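Local coordinates for ABC sugar transporter, periplasmic sugar binding protein (Legionella pneumophila subsp. pneumophila, PDB 3ROT) that probably binds a sugar in the periplasm and delivers it to an ABC importer, at residues P70-F75 and G141-E146. Numbering follows the deposited sequence.
Sequences PSDTAF and GHIGLE
Across the cleft between the two lobes of a periplasmic binding protein, the loop after strand 64-67 meets the N-terminal end of helix 143-158, an interlobe contact made through the backbone and consistent with a closed form. I143 N, in the first turn of the helix, donates to P70 O at 3.3 Å; the N-H points almost straight at the oxygen (175°) but arrives 41° out of the carbonyl plane. The side chain of I143 lies against the P70-S71 peptide: CG1 is 3.5 Å from P70 O, and CD1 reaches 3.7 Å from S71 N. With CG1 set between the backbone N and the carbonyl carbon (chi1 64°), CG2 is left to meet D72 OD2 at 3.7 Å, while D72 OD1 accepts from K97 N. P70 CB sits over one face of the H142 ring, 4.4 Å from its CD2. As N-cap, H142 turns ND1 back to G144 N in a weak bond, 2.8 Å long; its NE2 is hydrogen-bonded to a glycerol, probably from the crystallisation liquor. S71 OG accepts from T73 N (an ST turn) and A74 N (an ST motif). One main-chain bond, backed by I143 carbons against peptide and carboxylate, implies a modest join, consistent with lobes that can part again.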
ATOM      1  N   PRO A  70     -18.911  -7.171   4.200  1.00 26.10           N
ATOM      2  CA  PRO A  70     -18.785  -7.155   2.736  1.00 27.25           C
ATOM      3  C   PRO A  70     -19.352  -8.358   1.989  1.00 28.91           C
ATOM      4  O   PRO A  70     -19.112  -8.503   0.795  1.00 30.75           O
ATOM      5  CB  PRO A  70     -17.286  -7.025   2.529  1.00 26.51           C
ATOM      6  CG  PRO A  70     -16.753  -7.887   3.616  1.00 25.82           C
ATOM      7  CD  PRO A  70     -17.614  -7.500   4.820  1.00 25.30           C
ATOM      8  N   SER A  71     -20.090  -9.216   2.686  1.00 29.49           N
ATOM      9  CA  SER A  71     -20.683 -10.400   2.067  1.00 30.07           C
ATOM     10  C   SER A  71     -22.081 -10.654   2.623  1.00 30.60           C
ATOM     11  O   SER A  71     -22.329 -10.458   3.815  1.00 27.31           O
ATOM     12  CB  SER A  71     -19.806 -11.627   2.322  1.00 30.86           C
ATOM     13  OG  SER A  71     -20.405 -12.809   1.814  1.00 30.68           O
ATOM     14  N   ASP A  72     -22.992 -11.092   1.757  1.00 31.41           N
ATOM     15  CA  ASP A  72     -24.356 -11.376   2.185  1.00 32.99           C
ATOM     16  C   ASP A  72     -24.484 -12.762   2.818  1.00 32.54           C
ATOM     17  O   ASP A  72     -25.498 -13.060   3.448  1.00 33.94           O
ATOM     18  CB  ASP A  72     -25.333 -11.279   1.003  1.00 34.91           C
ATOM     19  CG  ASP A  72     -25.604  -9.847   0.573  1.00 37.24           C
ATOM     20  OD1 ASP A  72     -26.022  -9.029   1.422  1.00 36.26           O
ATOM     21  OD2 ASP A  72     -25.411  -9.540  -0.623  1.00 37.93           O
ATOM     22  N   THR A  73     -23.457 -13.597   2.673  1.00 31.98           N
ATOM     23  CA  THR A  73     -23.504 -14.958   3.214  1.00 32.78           C
ATOM     24  C   THR A  73     -22.414 -15.358   4.223  1.00 32.15           C
ATOM     25  O   THR A  73     -22.688 -16.054   5.205  1.00 29.98           O
ATOM     26  CB  THR A  73     -23.470 -15.996   2.061  1.00 34.24           C
ATOM     27  OG1 THR A  73     -22.368 -15.709   1.186  1.00 33.92           O
ATOM     28  CG2 THR A  73     -24.762 -15.954   1.270  1.00 35.36           C
ATOM     29  N   ALA A  74     -21.184 -14.926   3.971  1.00 30.59           N
ATOM     30  CA  ALA A  74     -20.048 -15.263   4.820  1.00 31.30           C
ATOM     31  C   ALA A  74     -20.195 -15.008   6.318  1.00 31.45           C
ATOM     32  O   ALA A  74     -19.708 -15.797   7.132  1.00 32.88           O
ATOM     33  CB  ALA A  74     -18.806 -14.544   4.310  1.00 32.19           C
ATOM     34  N   PHE A  75     -20.868 -13.926   6.688  1.00 29.94           N
ATOM     35  CA  PHE A  75     -21.002 -13.561   8.098  1.00 31.58           C
ATOM     36  C   PHE A  75     -22.283 -13.944   8.846  1.00 32.91           C
ATOM     37  O   PHE A  75     -22.349 -13.813  10.072  1.00 31.51           O
ATOM     38  CB  PHE A  75     -20.769 -12.056   8.216  1.00 31.33           C
ATOM     39  CG  PHE A  75     -19.474 -11.612   7.601  1.00 33.20           C
ATOM     40  CD1 PHE A  75     -18.285 -11.697   8.319  1.00 33.00           C
ATOM     41  CD2 PHE A  75     -19.428 -11.193   6.274  1.00 30.59           C
ATOM     42  CE1 PHE A  75     -17.069 -11.376   7.725  1.00 33.69           C
ATOM     43  CE2 PHE A  75     -18.223 -10.871   5.671  1.00 34.28           C
ATOM     44  CZ  PHE A  75     -17.035 -10.963   6.398  1.00 34.11           C
ATOM     45  N   GLY A 141     -16.990  -9.118  -5.527  1.00 32.30           N
ATOM     46  CA  GLY A 141     -17.410  -9.879  -4.365  1.00 31.58           C
ATOM     47  C   GLY A 141     -17.753  -8.935  -3.227  1.00 30.90           C
ATOM     48  O   GLY A 141     -18.593  -9.250  -2.387  1.00 31.05           O
ATOM     49  N   HIS A 142     -17.099  -7.775  -3.197  1.00 28.33           N
ATOM     50  CA  HIS A 142     -17.361  -6.765  -2.170  1.00 26.98           C
ATOM     51  C   HIS A 142     -18.720  -6.141  -2.495  1.00 26.55           C
ATOM     52  O   HIS A 142     -18.847  -5.381  -3.456  1.00 25.19           O
ATOM     53  CB  HIS A 142     -16.268  -5.696  -2.201  1.00 27.58           C
ATOM     54  CG  HIS A 142     -16.383  -4.675  -1.111  1.00 29.21           C
ATOM     55  ND1 HIS A 142     -17.545  -3.979  -0.860  1.00 29.28           N
ATOM     56  CD2 HIS A 142     -15.460  -4.182  -0.253  1.00 30.22           C
ATOM     57  CE1 HIS A 142     -17.333  -3.099   0.101  1.00 28.56           C
ATOM     58  NE2 HIS A 142     -16.074  -3.200   0.486  1.00 29.81           N
ATOM     59  N   ILE A 143     -19.732  -6.448  -1.686  1.00 25.89           N
ATOM     60  CA  ILE A 143     -21.086  -5.953  -1.937  1.00 27.55           C
ATOM     61  C   ILE A 143     -21.247  -4.436  -1.892  1.00 27.65           C
ATOM     62  O   ILE A 143     -22.164  -3.879  -2.508  1.00 26.68           O
ATOM     63  CB  ILE A 143     -22.100  -6.611  -0.972  1.00 29.10           C
ATOM     64  CG1 ILE A 143     -21.795  -6.221   0.479  1.00 27.63           C
ATOM     65  CG2 ILE A 143     -22.045  -8.125  -1.139  1.00 28.23           C
ATOM     66  CD1 ILE A 143     -22.722  -6.887   1.497  1.00 29.93           C
ATOM     67  N   GLY A 144     -20.352  -3.768  -1.175  1.00 25.95           N
ATOM     68  CA  GLY A 144     -20.419  -2.319  -1.103  1.00 26.19           C
ATOM     69  C   GLY A 144     -19.973  -1.736  -2.432  1.00 26.31           C
ATOM     70  O   GLY A 144     -20.619  -0.842  -2.985  1.00 25.87           O
ATOM     71  N   LEU A 145     -18.867  -2.249  -2.962  1.00 24.59           N
ATOM     72  CA  LEU A 145     -18.372  -1.753  -4.230  1.00 22.56           C
ATOM     73  C   LEU A 145     -19.326  -2.085  -5.383  1.00 23.82           C
ATOM     74  O   LEU A 145     -19.389  -1.345  -6.357  1.00 24.21           O
ATOM     75  CB  LEU A 145     -16.966  -2.306  -4.502  1.00 22.58           C
ATOM     76  CG  LEU A 145     -15.941  -2.029  -3.394  1.00 21.36           C
ATOM     77  CD1 LEU A 145     -14.550  -2.409  -3.882  1.00 20.64           C
ATOM     78  CD2 LEU A 145     -15.981  -0.554  -2.998  1.00 20.55           C
ATOM     79  N   GLU A 146     -20.074  -3.184  -5.278  1.00 26.79           N
ATOM     80  CA  GLU A 146     -21.029  -3.532  -6.339  1.00 29.50           C
ATOM     81  C   GLU A 146     -22.100  -2.441  -6.396  1.00 28.30           C
ATOM     82  O   GLU A 146     -22.523  -2.023  -7.477  1.00 28.41           O
ATOM     83  CB  GLU A 146     -21.694  -4.892  -6.074  1.00 31.65           C
ATOM     84  CG  GLU A 146     -20.717  -6.019  -5.803  1.00 39.84           C
ATOM     85  CD  GLU A 146     -21.381  -7.385  -5.683  1.00 44.41           C
ATOM     86  OE1 GLU A 146     -22.482  -7.480  -5.089  1.00 45.56           O
ATOM     87  OE2 GLU A 146     -20.783  -8.372  -6.170  1.00 47.21           O
TER